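Local coordinates for protein BsaWI endonuclease (Geobacillus stearothermophilus, PDB 4ZSF) that is a PD-(D/E)XK-type restriction endonuclease that binds DNA as a two-subunit assembly and probably cuts it with the help of metal ions, at residues 9-14 / 58-63; 27-32 / 62-67. All coordinates share one frame; numbering follows the deposited sequence. Where two conformers were deposited one is given.

Interaction 1 (9-14 / 58-63)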
loop_
_atom_site.group_PDB
_atom_site.type_symbol
_atom_site.label_atom_id
_atom_site.label_comp_id
_atom_site.label_asym_id
_atom_site.label_seq_id
_atom_site.Cartn_x
_atom_site.Cartn_y
_atom_site.Cartn_z
ATOM N N SER A 9 -24.352 10.592 17.238
ATOM C CA SER A 9 -24.454 11.345 18.486
ATOM C C SER A 9 -23.587 10.684 19.550
ATOM O O SER A 9 -22.956 11.358 20.359
ATOM C CB SER A 9 -25.921 11.455 18.941
ATOM O OG SER A 9 -26.384 10.223 19.457
ATOM N N THR A 10 -23.528 9.359 19.527
ATOM C CA THR A 10 -22.764 8.623 20.523
ATOM C C THR A 10 -21.248 8.763 20.319
ATOM O O THR A 10 -20.497 8.965 21.298
ATOM C CB THR A 10 -23.182 7.142 20.518
ATOM O OG1 THR A 10 -24.597 7.051 20.833
ATOM C CG2 THR A 10 -22.355 6.307 21.512
ATOM N N TYR A 11 -20.805 8.681 19.052
ATOM C CA TYR A 11 -19.354 8.876 18.759
ATOM C C TYR A 11 -18.926 10.279 19.290
ATOM O O TYR A 11 -17.892 10.430 19.937
ATOM C CB TYR A 11 -19.121 8.766 17.276
ATOM C CG TYR A 11 -17.729 9.202 16.881
ATOM C CD1 TYR A 11 -17.497 10.539 16.590
ATOM C CD2 TYR A 11 -16.672 8.302 16.831
ATOM C CE1 TYR A 11 -16.224 10.986 16.239
ATOM C CE2 TYR A 11 -15.387 8.729 16.484
ATOM C CZ TYR A 11 -15.190 10.085 16.211
ATOM O OH TYR A 11 -13.957 10.551 15.877
ATOM N N ALA A 12 -19.737 11.281 18.983
ATOM C CA ALA A 12 -19.405 12.650 19.376
ATOM C C ALA A 12 -19.354 12.763 20.877
ATOM O O ALA A 12 -18.432 13.377 21.409
ATOM C CB ALA A 12 -20.408 13.658 18.780
ATOM N N LYS A 13 -20.318 12.157 21.578
ATOM C CA LYS A 13 -20.334 12.236 23.041
ATOM C C LYS A 13 -19.138 11.568 23.683
ATOM O O LYS A 13 -18.507 12.121 24.588
ATOM C CB LYS A 13 -21.609 11.585 23.605
ATOM C CG LYS A 13 -21.665 11.609 25.156
ATOM C CD LYS A 13 -23.032 11.094 25.646
ATOM C CE LYS A 13 -23.292 11.481 27.112
ATOM N N ILE A 14 -18.838 10.347 23.245
ATOM C CA ILE A 14 -17.757 9.592 23.856
ATOM C C ILE A 14 -16.437 10.261 23.493
ATOM O O ILE A 14 -15.546 10.363 24.353
ATOM C CB ILE A 14 -17.745 8.102 23.406
ATOM C CG1 ILE A 14 -19.053 7.379 23.901
ATOM C CG2 ILE A 14 -16.448 7.362 23.913
ATOM C CD1 ILE A 14 -19.207 5.982 23.331
ATOM N N SER A 58 -18.822 7.668 9.252
ATOM C CA SER A 58 -19.444 8.948 8.938
ATOM C C SER A 58 -19.185 9.947 10.061
ATOM O O SER A 58 -18.855 11.098 9.799
ATOM C CB SER A 58 -20.956 8.795 8.729
ATOM O OG SER A 58 -21.541 10.035 8.357
ATOM N N ALA A 59 -19.327 9.496 11.313
ATOM C CA ALA A 59 -19.186 10.391 12.466
ATOM C C ALA A 59 -17.738 10.822 12.573
ATOM O O ALA A 59 -17.439 12.004 12.811
ATOM C CB ALA A 59 -19.649 9.687 13.770
ATOM N N HIS A 60 -16.844 9.880 12.377
ATOM C CA HIS A 60 -15.423 10.192 12.532
ATOM C C HIS A 60 -15.011 11.139 11.408
ATOM O O HIS A 60 -14.321 12.136 11.632
ATOM C CB HIS A 60 -14.543 8.922 12.490
ATOM C CG HIS A 60 -13.068 9.208 12.610
ATOM N ND1 HIS A 60 -12.469 9.548 13.813
ATOM C CD2 HIS A 60 -12.080 9.218 11.675
ATOM C CE1 HIS A 60 -11.169 9.721 13.618
ATOM N NE2 HIS A 60 -10.900 9.513 12.333
ATOM N N MET A 61 -15.424 10.809 10.189
ATOM C CA MET A 61 -15.112 11.738 9.075
ATOM C C MET A 61 -15.667 13.173 9.274
ATOM O O MET A 61 -14.986 14.141 8.934
ATOM C CB MET A 61 -15.646 11.181 7.744
ATOM C CG MET A 61 -15.040 9.865 7.303
ATOM S SD MET A 61 -13.285 10.069 6.871
ATOM C CE MET A 61 -13.464 10.905 5.263
ATOM N N ASP A 62 -16.892 13.301 9.813
ATOM C CA ASP A 62 -17.494 14.606 10.084
ATOM C C ASP A 62 -16.651 15.367 11.107
ATOM O O ASP A 62 -16.412 16.573 10.943
ATOM C CB ASP A 62 -18.939 14.471 10.599
ATOM C CG ASP A 62 -19.675 15.818 10.657
ATOM O OD1 ASP A 62 -19.231 16.822 10.050
ATOM O OD2 ASP A 62 -20.727 15.853 11.311
ATOM N N ARG A 63 -16.257 14.702 12.193
ATOM C CA ARG A 63 -15.472 15.385 13.218
ATOM C C ARG A 63 -14.124 15.890 12.660
ATOM O O ARG A 63 -13.723 17.033 12.894
ATOM C CB ARG A 63 -15.208 14.506 14.431
ATOM C CG ARG A 63 -14.531 15.345 15.569
ATOM C CD ARG A 63 -14.306 14.480 16.770
ATOM N NE ARG A 63 -13.296 13.451 16.516
ATOM C CZ ARG A 63 -11.976 13.638 16.460
ATOM N NH1 ARG A 63 -11.438 14.836 16.671
ATOM N NH2 ARG A 63 -11.177 12.592 16.205
#
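Tyr11 reaches across from helix 3-22 and lays its ring along helix 49-65, with its hydroxyl set between His60 and Arg63. The setting is a helix-helix packing in the helical N-terminal part of the chain, well away from the mixed sheet; the short segments cross at -54° with their axes 9.3 Å apart. Tyr11 and Ala59 are the nearest backbone neighbours, and the alanine's small side chain is consistent with the close approach there: Tyr11 CD1 packs on Ala59 CB at 3.6 Å. With CG anti to the backbone N (chi1 169°), the phenol is directed across to helix 49-65. One face of the ring rests over the backbone where Ala59 passes into His60, with His60 N displaced toward the rim.

The two rings meet rim to rim, their planes almost perpendicular, and neither covers the face of the other. What joins them is the hydrogen bond between Tyr11 OH and His60 ND1 at 2.7 Å, in which either partner could be the donor. On its other nitrogen, His60 NE2 bonds to Ser82 OG of the second subunit, so the imidazole links the phenol to the dimer partner. Arg63 comes in at the ring edge, its side chain bent at chi3 and crossing that of Tyr11 at about a right angle. The guanidinium also forms a salt bridge with Glu25 and a cation-pi contact with Phe15, which are likely to limit its rotation. The buried phenol oxygen is thus held by two short hydrogen bonds, with a weak third from Arg63 NH2; in the second, Arg63 NE donates to Tyr11 OH at 3.0 Å and 169°, the oxygen lying practically in the guanidinium plane.

Interaction 2 (27-32 / 62-67). With nucleotides of chain B.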
loop_
_atom_site.group_PDB
_atom_site.type_symbol
_atom_site.label_atom_id
_atom_site.label_comp_id
_atom_site.label_asym_id
_atom_site.label_seq_id
_atom_site.Cartn_x
_atom_site.Cartn_y
_atom_site.Cartn_z
ATOM N N VAL A 27 -6.110 8.501 21.270
ATOM C CA VAL A 27 -6.696 7.495 22.207
ATOM C C VAL A 27 -8.218 7.700 22.248
ATOM O O VAL A 27 -9.013 6.718 22.310
ATOM C CB VAL A 27 -6.067 7.676 23.627
ATOM C CG1 VAL A 27 -6.882 6.956 24.682
ATOM C CG2 VAL A 27 -4.624 7.196 23.615
ATOM N N SER A 28 -8.648 8.975 22.314
ATOM C CA SER A 28 -10.056 9.274 22.481
ATOM C C SER A 28 -10.852 8.873 21.255
ATOM O O SER A 28 -11.970 8.375 21.387
ATOM C CB SER A 28 -10.307 10.788 22.761
ATOM O OG SER A 28 -9.601 11.212 23.936
ATOM N N GLN A 29 -10.314 9.091 20.067
ATOM C CA GLN A 29 -11.139 8.724 18.892
ATOM C C GLN A 29 -11.225 7.212 18.774
ATOM O O GLN A 29 -12.255 6.702 18.332
ATOM C CB GLN A 29 -10.578 9.381 17.610
ATOM C CG GLN A 29 -9.264 8.773 17.149
ATOM C CD GLN A 29 -8.545 9.693 16.153
ATOM O OE1 GLN A 29 -8.983 10.811 15.887
ATOM N NE2 GLN A 29 -7.421 9.225 15.637
ATOM N N LYS A 30 -10.193 6.461 19.199
ATOM C CA LYS A 30 -10.282 5.001 19.135
ATOM C C LYS A 30 -11.300 4.472 20.152
ATOM O O LYS A 30 -12.071 3.530 19.868
ATOM C CB LYS A 30 -8.922 4.356 19.398
ATOM C CG LYS A 30 -8.176 4.256 18.068
ATOM C CD LYS A 30 -6.980 3.259 18.153
ATOM C CE LYS A 30 -5.977 3.605 19.248
ATOM N NZ LYS A 30 -4.791 2.585 19.235
ATOM N N LYS A 31 -11.288 5.082 21.340
ATOM C CA LYS A 31 -12.330 4.720 22.305
ATOM C C LYS A 31 -13.731 5.018 21.789
ATOM O O LYS A 31 -14.636 4.195 21.930
ATOM C CB LYS A 31 -12.094 5.452 23.621
ATOM C CG LYS A 31 -13.138 4.999 24.686
ATOM C CD LYS A 31 -12.737 5.520 26.087
ATOM C CE LYS A 31 -13.825 5.103 27.193
ATOM N NZ LYS A 31 -14.095 3.614 27.163
ATOM N N ALA A 32 -13.915 6.188 21.169
ATOM C CA ALA A 32 -15.228 6.543 20.594
ATOM C C ALA A 32 -15.624 5.559 19.480
ATOM O O ALA A 32 -16.798 5.180 19.371
ATOM C CB ALA A 32 -15.168 8.012 20.024
ATOM N N ASP A 62 -16.892 13.301 9.813
ATOM C CA ASP A 62 -17.494 14.606 10.084
ATOM C C ASP A 62 -16.651 15.367 11.107
ATOM O O ASP A 62 -16.412 16.573 10.943
ATOM C CB ASP A 62 -18.939 14.471 10.599
ATOM C CG ASP A 62 -19.675 15.818 10.657
ATOM O OD1 ASP A 62 -19.231 16.822 10.050
ATOM O OD2 ASP A 62 -20.727 15.853 11.311
ATOM N N ARG A 63 -16.257 14.702 12.193
ATOM C CA ARG A 63 -15.472 15.385 13.218
ATOM C C ARG A 63 -14.124 15.890 12.660
ATOM O O ARG A 63 -13.723 17.033 12.894
ATOM C CB ARG A 63 -15.208 14.506 14.431
ATOM C CG ARG A 63 -14.531 15.345 15.569
ATOM C CD ARG A 63 -14.306 14.480 16.770
ATOM N NE ARG A 63 -13.296 13.451 16.516
ATOM C CZ ARG A 63 -11.976 13.638 16.460
ATOM N NH1 ARG A 63 -11.438 14.836 16.671
ATOM N NH2 ARG A 63 -11.177 12.592 16.205
ATOM N N LYS A 64 -13.458 15.053 11.883
ATOM C CA LYS A 64 -12.124 15.382 11.408
ATOM C C LYS A 64 -12.052 16.257 10.161
ATOM O O LYS A 64 -10.996 16.836 9.879
ATOM C CB LYS A 64 -11.352 14.100 11.123
ATOM C CG LYS A 64 -11.018 13.270 12.342
ATOM C CD LYS A 64 -9.765 13.778 13.112
ATOM C CE LYS A 64 -8.714 12.674 13.256
ATOM N NZ LYS A 64 -7.600 12.737 14.331
ATOM N N SER A 65 -13.129 16.316 9.388
ATOM C CA SER A 65 -13.145 17.161 8.167
ATOM C C SER A 65 -14.101 18.331 8.212
ATOM O O SER A 65 -13.987 19.249 7.371
ATOM C CB SER A 65 -13.509 16.317 6.925
ATOM O OG SER A 65 -14.888 15.924 6.994
ATOM N N GLY A 66 -15.099 18.283 9.102
ATOM C CA GLY A 66 -16.193 19.253 9.082
ATOM C C GLY A 66 -17.284 18.991 8.045
ATOM O O GLY A 66 -18.274 19.717 7.939
ATOM N N ILE A 67 -17.115 17.925 7.284
ATOM C CA ILE A 67 -18.054 17.518 6.237
ATOM C C ILE A 67 -18.950 16.352 6.634
ATOM O O ILE A 67 -18.478 15.257 6.952
ATOM C CB ILE A 67 -17.269 17.148 4.952
ATOM C CG1 ILE A 67 -16.548 18.408 4.506
ATOM C CG2 ILE A 67 -18.231 16.715 3.837
ATOM C CD1 ILE A 67 -15.215 18.222 4.147
ATOM P P DC B 11 -4.546 10.628 13.258
ATOM O OP1 DC B 11 -6.006 10.466 13.555
ATOM O OP2 DC B 11 -3.738 11.748 13.806
ATOM O "O5'" DC B 11 -3.806 9.295 13.655
ATOM C "C5'" DC B 11 -4.320 8.027 13.152
ATOM C "C4'" DC B 11 -3.341 6.889 13.422
ATOM O "O4'" DC B 11 -2.122 7.113 12.671
ATOM C "C3'" DC B 11 -2.904 6.713 14.875
ATOM O "O3'" DC B 11 -3.133 5.327 15.217
ATOM C "C2'" DC B 11 -1.391 7.055 14.897
ATOM C "C1'" DC B 11 -1.016 6.677 13.460
ATOM N N1 DC B 11 0.139 7.396 12.846
ATOM C C2 DC B 11 1.123 6.650 12.190
ATOM O O2 DC B 11 1.077 5.401 12.265
ATOM N N3 DC B 11 2.139 7.311 11.556
ATOM C C4 DC B 11 2.145 8.628 11.488
ATOM N N4 DC B 11 3.159 9.219 10.792
ATOM C C5 DC B 11 1.136 9.417 12.148
ATOM C C6 DC B 11 0.142 8.748 12.770
ATOM P P DG B 12 -3.250 4.889 16.716
ATOM O OP1 DG B 12 -3.912 3.552 16.657
ATOM O OP2 DG B 12 -3.758 5.979 17.548
ATOM O "O5'" DG B 12 -1.747 4.650 17.190
ATOM C "C5'" DG B 12 -1.116 3.426 16.873
ATOM C "C4'" DG B 12 0.386 3.540 17.120
ATOM O "O4'" DG B 12 0.936 4.530 16.242
ATOM C "C3'" DG B 12 0.780 3.946 18.508
ATOM O "O3'" DG B 12 1.318 2.800 19.081
ATOM C "C2'" DG B 12 1.858 5.040 18.305
ATOM C "C1'" DG B 12 2.134 4.967 16.809
ATOM N N9 DG B 12 2.492 6.248 16.163
ATOM C C8 DG B 12 1.897 7.489 16.337
ATOM N N7 DG B 12 2.423 8.429 15.590
ATOM C C5 DG B 12 3.415 7.756 14.865
ATOM C C6 DG B 12 4.352 8.248 13.954
ATOM O O6 DG B 12 4.465 9.377 13.562
ATOM N N1 DG B 12 5.204 7.245 13.478
ATOM C C2 DG B 12 5.153 5.937 13.870
ATOM N N2 DG B 12 6.059 5.103 13.321
ATOM N N3 DG B 12 4.289 5.464 14.746
ATOM C C4 DG B 12 3.462 6.426 15.209
#
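Gln29 is the residue of 27-32 that meets the end of helix 49-65, and its amide is used at both ends. Its CG sits between the backbone N and the carbonyl carbon (chi1 71°), and the extended chain beyond carries the amide out to Lys64 and the DNA. Lys64 NZ donates to Gln29 OE1 at 2.8 Å, in the carbonyl plane and on a lone pair. Arg63 NH2 lies equally near Gln29 OE1, its guanidinium edge turned to the amide with the planes 46° apart. The other end of the amide faces the backbone of the DNA: Gln29 NE2 donates to OP1 of DC11 of chain B at 2.8 Å, nearly straight. Lys64 NZ bonds to that same OP1 at 2.9 Å and also forms a salt bridge with Glu25, so one ammonium joins amide, carboxylate and phosphate. Putting an alanine at Gln29 would probably cost the DC11 phosphate one of the two donors described on its OP1 and take the amide acceptor from Lys64, leaving the phosphate and Glu25 to hold its ammonium. One residue on, Lys30 NZ bonds to OP1 of the next nucleotide, DG12 of chain B, at 2.9 Å and pairs with Glu93 of the second subunit. The bonds from these side chains to the DNA all go to backbone phosphates, as is typical of contacts that do not read sequence.

In the fold
The two contacts sit side by side, their centres about 6 Å apart, in the helical N-terminal part of the chain, with centres about 34 and 30 Å from the centre of the chain. Along the sequence, helix 3-22 supplies the first segment of interaction 1 and helix 25-43 that of interaction 2; both end on helix 49-65, where Asp62 and Arg63 belong to each. Packing between Tyr11 and Ala32, and between His60 and Gln29, joins them into one three-helix cluster. Interaction 1 forms its buried side, interaction 2 the side that holds DNA phosphates. Since both also touch the second subunit, this cluster brings helix packing, dimer contacts and backbone binding together, away from the calcium-binding site.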